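Local structure of malonyl CoA reductase (malonate semialdehyde-forming) (Sulfolobus tokodaii, 2EP5) at residues Pro159-Ile164 against Lys214-Leu219; Gly17-Lys22 against Asn328-Ala333; Ile103-Ala108 against Gly335-Thr340. The protein probably catalyses the NADPH-dependent reduction of malonyl-CoA to 3-oxopropanoate (malonate semialdehyde) with release of CoA. All coordinates share one frame; numbering follows the deposited sequence.

Interaction 1. Residues Pro159-Ile164 against Lys214-Leu219; sequences PIKPLI and KLNGKL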
loop_
_atom_site.group_PDB
_atom_site.type_symbol
_atom_site.label_atom_id
_atom_site.label_comp_id
_atom_site.label_asym_id
_atom_site.label_seq_id
_atom_site.Cartn_x
_atom_site.Cartn_y
_atom_site.Cartn_z
ATOM N N PRO A 159 -22.064 19.563 -4.868
ATOM C CA PRO A 159 -21.693 20.637 -5.792
ATOM C C PRO A 159 -22.684 20.858 -6.937
ATOM O O PRO A 159 -22.797 21.965 -7.458
ATOM C CB PRO A 159 -20.318 20.202 -6.284
ATOM C CG PRO A 159 -20.431 18.730 -6.304
ATOM C CD PRO A 159 -21.159 18.409 -5.014
ATOM N N ILE A 160 -23.401 19.806 -7.315
ATOM C CA ILE A 160 -24.364 19.872 -8.397
ATOM C C ILE A 160 -25.606 20.718 -8.092
ATOM O O ILE A 160 -26.031 21.519 -8.927
ATOM C CB ILE A 160 -24.802 18.449 -8.810
ATOM C CG1 ILE A 160 -23.637 17.738 -9.499
ATOM C CG2 ILE A 160 -26.005 18.507 -9.746
ATOM C CD1 ILE A 160 -23.927 16.298 -9.856
ATOM N N LYS A 161 -26.185 20.542 -6.906
ATOM C CA LYS A 161 -27.384 21.286 -6.516
ATOM C C LYS A 161 -27.275 22.794 -6.756
ATOM O O LYS A 161 -28.073 23.373 -7.495
ATOM C CB LYS A 161 -27.717 21.020 -5.042
ATOM C CG LYS A 161 -28.896 21.824 -4.510
ATOM C CD LYS A 161 -30.202 21.409 -5.165
ATOM C CE LYS A 161 -31.367 22.228 -4.609
ATOM N NZ LYS A 161 -32.679 21.731 -5.097
ATOM N N PRO A 162 -26.291 23.455 -6.127
ATOM C CA PRO A 162 -26.167 24.900 -6.345
ATOM C C PRO A 162 -25.847 25.271 -7.793
ATOM O O PRO A 162 -25.830 26.450 -8.147
ATOM C CB PRO A 162 -25.063 25.304 -5.367
ATOM C CG PRO A 162 -24.238 24.051 -5.239
ATOM C CD PRO A 162 -25.283 22.975 -5.165
ATOM N N LEU A 163 -25.602 24.263 -8.627
ATOM C CA LEU A 163 -25.296 24.487 -10.042
ATOM C C LEU A 163 -26.309 23.725 -10.896
ATOM O O LEU A 163 -26.084 23.464 -12.083
ATOM C CB LEU A 163 -23.882 23.990 -10.365
ATOM C CG LEU A 163 -22.721 24.471 -9.491
ATOM C CD1 LEU A 163 -21.401 23.997 -10.097
ATOM C CD2 LEU A 163 -22.740 25.986 -9.386
ATOM N N ILE A 164 -27.434 23.382 -10.284
ATOM C CA ILE A 164 -28.468 22.621 -10.967
ATOM C C ILE A 164 -28.926 23.213 -12.300
ATOM O O ILE A 164 -29.280 22.470 -13.210
ATOM C CB ILE A 164 -29.700 22.410 -10.044
ATOM C CG1 ILE A 164 -30.711 21.491 -10.731
ATOM C CG2 ILE A 164 -30.340 23.746 -9.692
ATOM C CD1 ILE A 164 -30.170 20.114 -11.047
ATOM N N LYS A 214 -33.242 12.256 -8.383
ATOM C CA LYS A 214 -34.229 12.498 -7.338
ATOM C C LYS A 214 -33.736 13.516 -6.312
ATOM O O LYS A 214 -34.500 14.353 -5.846
ATOM C CB LYS A 214 -34.577 11.189 -6.636
ATOM C CG LYS A 214 -35.740 11.300 -5.670
ATOM C CD LYS A 214 -36.110 9.925 -5.132
ATOM C CE LYS A 214 -37.314 9.991 -4.214
ATOM N NZ LYS A 214 -37.725 8.626 -3.801
ATOM N N LEU A 215 -32.456 13.442 -5.960
ATOM C CA LEU A 215 -31.882 14.375 -4.993
ATOM C C LEU A 215 -31.990 15.818 -5.467
ATOM O O LEU A 215 -32.207 16.731 -4.664
ATOM C CB LEU A 215 -30.416 14.036 -4.745
ATOM C CG LEU A 215 -30.196 12.718 -4.005
ATOM C CD1 LEU A 215 -28.720 12.345 -4.051
ATOM C CD2 LEU A 215 -30.705 12.847 -2.565
ATOM N N ASN A 216 -31.845 16.018 -6.775
ATOM C CA ASN A 216 -31.907 17.353 -7.354
ATOM C C ASN A 216 -33.281 17.691 -7.902
ATOM O O ASN A 216 -33.458 18.721 -8.545
ATOM C CB ASN A 216 -30.873 17.477 -8.472
ATOM C CG ASN A 216 -29.456 17.338 -7.965
ATOM O OD1 ASN A 216 -28.951 18.214 -7.264
ATOM N ND2 ASN A 216 -28.811 16.226 -8.301
ATOM N N GLY A 217 -34.248 16.817 -7.640
ATOM C CA GLY A 217 -35.597 17.029 -8.122
ATOM C C GLY A 217 -36.312 18.145 -7.399
ATOM O O GLY A 217 -35.814 18.681 -6.407
ATOM N N LYS A 218 -37.496 18.486 -7.894
ATOM C CA LYS A 218 -38.290 19.556 -7.314
ATOM C C LYS A 218 -39.630 19.029 -6.835
ATOM O O LYS A 218 -40.261 18.214 -7.505
ATOM C CB LYS A 218 -38.517 20.648 -8.360
ATOM C CG LYS A 218 -39.194 21.908 -7.847
ATOM C CD LYS A 218 -39.592 22.800 -9.021
ATOM C CE LYS A 218 -40.008 24.197 -8.579
ATOM N NZ LYS A 218 -38.849 24.982 -8.058
ATOM N N LEU A 219 -40.057 19.498 -5.668
ATOM C CA LEU A 219 -41.333 19.094 -5.090
ATOM C C LEU A 219 -42.448 19.952 -5.667
ATOM O O LEU A 219 -42.392 21.174 -5.574
ATOM C CB LEU A 219 -41.307 19.280 -3.578
ATOM C CG LEU A 219 -42.643 19.060 -2.873
ATOM C CD1 LEU A 219 -42.947 17.568 -2.796
ATOM C CD2 LEU A 219 -42.579 19.669 -1.483
HETATM O O HOH W 1 -33.464 19.095 -4.795
#

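Interaction 2. Residues Gly17-Lys22 against Asn328-Ala333; sequences GQKMVK and NLVRGA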
loop_
_atom_site.group_PDB
_atom_site.type_symbol
_atom_site.label_atom_id
_atom_site.label_comp_id
_atom_site.label_asym_id
_atom_site.label_seq_id
_atom_site.Cartn_x
_atom_site.Cartn_y
_atom_site.Cartn_z
ATOM N N GLY A 17 -22.393 1.499 10.827
ATOM C CA GLY A 17 -23.026 1.342 12.124
ATOM C C GLY A 17 -22.151 1.850 13.256
ATOM O O GLY A 17 -22.621 2.574 14.133
ATOM N N GLN A 18 -20.872 1.479 13.243
ATOM C CA GLN A 18 -19.964 1.913 14.298
ATOM C C GLN A 18 -19.789 3.423 14.266
ATOM O O GLN A 18 -19.701 4.057 15.312
ATOM C CB GLN A 18 -18.615 1.192 14.174
ATOM C CG GLN A 18 -18.747 -0.334 14.283
ATOM C CD GLN A 18 -17.407 -1.046 14.344
ATOM O OE1 GLN A 18 -17.310 -2.245 14.052
ATOM N NE2 GLN A 18 -16.367 -0.318 14.735
ATOM N N LYS A 19 -19.749 4.007 13.072
ATOM C CA LYS A 19 -19.630 5.462 12.951
ATOM C C LYS A 19 -20.829 6.119 13.644
ATOM O O LYS A 19 -20.678 7.061 14.419
ATOM C CB LYS A 19 -19.630 5.891 11.481
ATOM C CG LYS A 19 -18.256 6.118 10.891
ATOM C CD LYS A 19 -17.586 7.363 11.464
ATOM C CE LYS A 19 -16.110 7.380 11.090
ATOM N NZ LYS A 19 -15.398 8.572 11.623
ATOM N N MET A 20 -22.022 5.616 13.349
ATOM C CA MET A 20 -23.235 6.168 13.933
ATOM C C MET A 20 -23.252 5.995 15.448
ATOM O O MET A 20 -23.609 6.915 16.180
ATOM C CB MET A 20 -24.464 5.509 13.297
ATOM C CG MET A 20 -24.606 5.833 11.822
ATOM S SD MET A 20 -25.991 5.025 11.029
ATOM C CE MET A 20 -27.326 6.127 11.467
ATOM N N VAL A 21 -22.869 4.813 15.915
ATOM C CA VAL A 21 -22.829 4.559 17.345
ATOM C C VAL A 21 -21.922 5.596 17.998
ATOM O O VAL A 21 -22.262 6.154 19.041
ATOM C CB VAL A 21 -22.297 3.144 17.652
ATOM C CG1 VAL A 21 -21.912 3.028 19.126
ATOM C CG2 VAL A 21 -23.365 2.112 17.334
ATOM N N LYS A 22 -20.778 5.869 17.374
ATOM C CA LYS A 22 -19.834 6.840 17.927
ATOM C C LYS A 22 -20.389 8.257 17.926
ATOM O O LYS A 22 -20.210 9.000 18.890
ATOM C CB LYS A 22 -18.508 6.811 17.158
ATOM C CG LYS A 22 -17.400 7.593 17.848
ATOM C CD LYS A 22 -16.071 7.529 17.102
ATOM C CE LYS A 22 -16.109 8.318 15.794
ATOM N NZ LYS A 22 -14.815 8.235 15.047
ATOM N N ASN A 328 -17.099 9.149 2.713
ATOM C CA ASN A 328 -18.202 8.248 2.361
ATOM C C ASN A 328 -18.896 7.627 3.578
ATOM O O ASN A 328 -20.043 7.185 3.484
ATOM C CB ASN A 328 -17.687 7.129 1.452
ATOM C CG ASN A 328 -16.518 6.387 2.064
ATOM O OD1 ASN A 328 -15.449 6.969 2.283
ATOM N ND2 ASN A 328 -16.714 5.104 2.363
ATOM N N LEU A 329 -18.204 7.588 4.713
ATOM C CA LEU A 329 -18.770 7.012 5.936
ATOM C C LEU A 329 -19.657 7.980 6.721
ATOM O O LEU A 329 -20.609 7.570 7.393
ATOM C CB LEU A 329 -17.649 6.526 6.855
ATOM C CG LEU A 329 -16.732 5.410 6.355
ATOM C CD1 LEU A 329 -15.756 5.047 7.470
ATOM C CD2 LEU A 329 -17.560 4.185 5.954
ATOM N N VAL A 330 -19.327 9.262 6.634
ATOM C CA VAL A 330 -20.050 10.305 7.348
ATOM C C VAL A 330 -21.053 11.008 6.431
ATOM O O VAL A 330 -22.261 10.754 6.492
ATOM C CB VAL A 330 -19.032 11.328 7.934
ATOM C CG1 VAL A 330 -19.744 12.425 8.693
ATOM C CG2 VAL A 330 -18.066 10.601 8.855
ATOM N N ARG A 331 -20.550 11.893 5.582
ATOM C CA ARG A 331 -21.401 12.608 4.643
ATOM C C ARG A 331 -22.184 11.600 3.807
ATOM O O ARG A 331 -23.348 11.818 3.477
ATOM C CB ARG A 331 -20.553 13.457 3.700
ATOM C CG ARG A 331 -21.377 14.338 2.784
ATOM C CD ARG A 331 -21.891 15.507 3.585
ATOM N NE ARG A 331 -23.280 15.817 3.309
ATOM C CZ ARG A 331 -23.938 16.807 3.894
ATOM N NH1 ARG A 331 -23.327 17.575 4.783
ATOM N NH2 ARG A 331 -25.204 17.036 3.583
ATOM N N GLY A 332 -21.530 10.493 3.475
ATOM C CA GLY A 332 -22.154 9.483 2.647
ATOM C C GLY A 332 -23.041 8.457 3.314
ATOM O O GLY A 332 -23.635 7.641 2.615
ATOM N N ALA A 333 -23.131 8.474 4.644
ATOM C CA ALA A 333 -23.967 7.507 5.355
ATOM C C ALA A 333 -24.366 7.925 6.771
ATOM O O ALA A 333 -25.430 8.518 6.959
ATOM C CB ALA A 333 -23.277 6.149 5.390
#

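Interaction 3. Residues Ile103-Ala108 against Gly335-Thr340; sequences IVVSNA and GITILT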
loop_
_atom_site.group_PDB
_atom_site.type_symbol
_atom_site.label_atom_id
_atom_site.label_comp_id
_atom_site.label_asym_id
_atom_site.label_seq_id
_atom_site.Cartn_x
_atom_site.Cartn_y
_atom_site.Cartn_z
ATOM N N ILE A 103 -41.335 4.576 12.704
ATOM C CA ILE A 103 -40.767 5.625 11.856
ATOM C C ILE A 103 -39.330 5.152 11.575
ATOM O O ILE A 103 -38.517 5.030 12.496
ATOM C CB ILE A 103 -40.697 6.985 12.576
ATOM C CG1 ILE A 103 -42.110 7.514 12.851
ATOM C CG2 ILE A 103 -39.911 7.975 11.722
ATOM C CD1 ILE A 103 -42.133 8.853 13.550
ATOM N N VAL A 104 -39.030 4.871 10.309
ATOM C CA VAL A 104 -37.709 4.382 9.929
ATOM C C VAL A 104 -36.947 5.328 9.007
ATOM O O VAL A 104 -37.494 5.804 8.006
ATOM C CB VAL A 104 -37.816 3.011 9.208
ATOM C CG1 VAL A 104 -36.431 2.493 8.852
ATOM C CG2 VAL A 104 -38.554 2.012 10.080
ATOM N N VAL A 105 -35.685 5.590 9.353
ATOM C CA VAL A 105 -34.786 6.433 8.558
ATOM C C VAL A 105 -33.609 5.510 8.239
ATOM O O VAL A 105 -32.849 5.112 9.132
ATOM C CB VAL A 105 -34.277 7.657 9.346
ATOM C CG1 VAL A 105 -33.402 8.525 8.446
ATOM C CG2 VAL A 105 -35.446 8.469 9.869
ATOM N N SER A 106 -33.462 5.172 6.963
ATOM C CA SER A 106 -32.437 4.229 6.542
ATOM C C SER A 106 -31.521 4.670 5.409
ATOM O O SER A 106 -31.943 5.400 4.503
ATOM C CB SER A 106 -33.127 2.919 6.148
ATOM O OG SER A 106 -32.299 2.126 5.326
ATOM N N ASN A 107 -30.261 4.229 5.456
ATOM C CA ASN A 107 -29.337 4.567 4.385
ATOM C C ASN A 107 -29.078 3.373 3.468
ATOM O O ASN A 107 -28.177 3.402 2.636
ATOM C CB ASN A 107 -28.017 5.183 4.920
ATOM C CG ASN A 107 -27.334 4.345 6.010
ATOM O OD1 ASN A 107 -26.905 4.888 7.034
ATOM N ND2 ASN A 107 -27.206 3.043 5.787
ATOM N N ALA A 108 -29.884 2.326 3.617
ATOM C CA ALA A 108 -29.771 1.138 2.765
ATOM C C ALA A 108 -30.540 1.430 1.476
ATOM O O ALA A 108 -31.531 2.154 1.493
ATOM C CB ALA A 108 -30.360 -0.077 3.462
ATOM N N GLY A 335 -23.454 10.325 9.091
ATOM C CA GLY A 335 -23.802 11.707 9.337
ATOM C C GLY A 335 -25.064 12.221 8.672
ATOM O O GLY A 335 -25.784 13.017 9.275
ATOM N N ILE A 336 -25.356 11.795 7.443
ATOM C CA ILE A 336 -26.567 12.306 6.797
ATOM C C ILE A 336 -27.844 11.690 7.355
ATOM O O ILE A 336 -28.890 12.324 7.335
ATOM C CB ILE A 336 -26.558 12.121 5.258
ATOM C CG1 ILE A 336 -26.181 10.694 4.895
ATOM C CG2 ILE A 336 -25.630 13.122 4.630
ATOM C CD1 ILE A 336 -26.417 10.385 3.453
ATOM N N THR A 337 -27.759 10.463 7.851
ATOM C CA THR A 337 -28.925 9.811 8.429
ATOM C C THR A 337 -29.281 10.537 9.724
ATOM O O THR A 337 -30.439 10.867 9.978
ATOM C CB THR A 337 -28.640 8.339 8.756
ATOM O OG1 THR A 337 -28.374 7.628 7.546
ATOM C CG2 THR A 337 -29.839 7.702 9.461
ATOM N N ILE A 338 -28.265 10.786 10.539
ATOM C CA ILE A 338 -28.453 11.466 11.811
ATOM C C ILE A 338 -28.900 12.904 11.552
ATOM O O ILE A 338 -29.762 13.435 12.259
ATOM C CB ILE A 338 -27.131 11.430 12.634
ATOM C CG1 ILE A 338 -26.854 9.989 13.083
ATOM C CG2 ILE A 338 -27.212 12.368 13.830
ATOM C CD1 ILE A 338 -25.473 9.778 13.689
ATOM N N LEU A 339 -28.324 13.526 10.529
ATOM C CA LEU A 339 -28.671 14.903 10.187
ATOM C C LEU A 339 -30.110 14.942 9.675
ATOM O O LEU A 339 -30.834 15.921 9.880
ATOM C CB LEU A 339 -27.733 15.449 9.099
ATOM C CG LEU A 339 -27.327 16.928 9.167
ATOM C CD1 LEU A 339 -27.186 17.468 7.757
ATOM C CD2 LEU A 339 -28.342 17.752 9.924
ATOM N N THR A 340 -30.522 13.872 9.001
ATOM C CA THR A 340 -31.876 13.800 8.474
ATOM C C THR A 340 -32.858 13.774 9.630
ATOM O O THR A 340 -33.893 14.437 9.580
ATOM C CB THR A 340 -32.071 12.553 7.582
ATOM O OG1 THR A 340 -31.195 12.640 6.449
ATOM C CG2 THR A 340 -33.515 12.468 7.086
#

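Interaction 1. Residues Pro159-Ile164 against Lys214-Leu219
Within the dimerisation domain of this semialdehyde dehydrogenase, the end of helix 204-215 meets residues Pro159-Ile164 mainly through one side chain, that of Asn216, which lies against Ile160, Lys161 and Ile164. Asn216 is the first residue to leave helical geometry, and asparagine suits such an exit because its amide can turn back on the helix: ND2 bonds to the carbonyl of Leu212. This bond fixes the turn of the amide, leaving OD1 toward Ile160 and Lys161. Ile160 meets the amide with CG2, which is 3.9 Å from OD1 of Asn216, the two side chains crossing at about a right angle. OD1 also lies over the start of Lys161, 3.5 Å from its CA, yet it has no hydrogen-bond partner in the model, a buried oxygen that the carbons around it do not satisfy. Ile164 and Asn216 slide past each other in opposite directions; with CG1 anti to the backbone N (chi1 -174°), Ile164 carries CD1 to 3.8 Å from CB of Asn216. Lys161 suits a partly exposed edge, its methylenes running beside the amide while the ammonium goes on toward the polar backbone of the other segment. There a water joins the two sides: Lys161 NZ donates to it at 2.8 Å, and the water's oxygen stands 2.7 Å from Leu215 O and 2.9 Å from Gly217 O.

Interaction 2. Residues Gly17-Lys22 against Asn328-Ala333
Lys19 reaches Leu329 and Val330 with the hydrocarbon part of its side chain, so the contact is made of methylenes and methyls and has no bond across it. CG of Lys19 rests 4.1 Å from CB of Leu329, the two side chains crossing at about a right angle, and CD passes 4.2 Å from CG2 of Val330. A long aliphatic lysine suits this place: the chain bends at chi2 (-70°), its carbons cover the two buried residues, and NZ goes on to a long, weak ion pair with Glu54, whose carboxylate also makes a salt bridge with Lys22. Behind the first shell, Asp327 OD1 accepts hydrogen bonds from the backbone N of both Leu329 and Val330. A type I turn from Val330 to Ala333 follows, closed by Ala333 N to Val330 O at 3.1 Å; glycine fits within it because a CB on Gly332 would run into Asn328 O. Asn328 is held by Gly243 and Ser181 and touches Cys151, the predicted acyl-thioester residue. The lysine-bearing helix 15-24 begins in the glycine-rich turn of the Rossmann fold and packs through Met20 and Val21 on strand 5-10, while the loop facing it joins strand 319-326 to helix 334-347.

Interaction 3. Residues Ile103-Ala108 against Gly335-Thr340
Thr337 has CG2 anti to its backbone nitrogen and OG1 beside that nitrogen (chi1 -64°), a setting that gives its methyl to Val105 and its hydroxyl to Asn107. On the other side, Asn107 takes the less common rotamer with CG between the backbone N and the carbonyl carbon (chi1 52°), which brings its amide up to the helix. OD1 of Asn107 then lies 3.2 Å from OG1 of Thr337, the side chains crossing at about a right angle. This bond is not exclusive: the hydroxyl also lies within bonding reach of Ala333 O, at the N-cap position just before the helix, and of Asn148 OD1, its strongest polar partner, so which oxygen its proton favours remains open. Beside this polar pair, toward Thr340, the contact is apolar. Val105 CG1 fits between two methyls about one helical turn apart, 3.8 Å from CG2 of Thr337 and 4.2 Å from CG2 of Thr340. Valine suits a buried strand, and threonine suits a helix face that meets both a methyl and an amide oxygen, since it carries a methyl and a hydroxyl. With an alanine in place of Thr337, Asn107 OD1 and Asn148 OD1 would probably lose their shared hydroxyl and a gap open beside Val105 CG1. The chain beyond the strand is shaped by an ST turn, in which Ala108 N donates to Ser106 OG at 3.0 Å with an angle of 163°; Glu94 and Lys147 also bond to that hydroxyl. Strand 103-106 is an inner strand of the parallel Rossmann sheet, paired by its backbone with strands 80-83 and 144-147. The arrangement is the helix-on-sheet packing of an alpha/beta nucleotide-binding fold, here supplied by the C-terminal helix 334-347 returning to the N-terminal sheet.

Overall arrangement
Along the chain the segments come in the order 17-22, 103-108, 159-164, 214-219, 328-333 and 335-340. Both segments of interaction 1 thus fall between the partners of the other two, whereas the segments of interactions 2 and 3 alternate. These two contacts lie with centres about 10 Å apart and touch: Met20 CE is 3.6 Å from Thr337 CG2. Together they bring the loop and helix after strand 319-326 back to helix 15-24 and strand 103-106, tying the chain's end to the nucleotide-binding part near the predicted catalytic Cys151. Interaction 1, its centre about 23 Å from that of interaction 2 and about 19 Å from that of interaction 3, joins elements within the dimerisation domain.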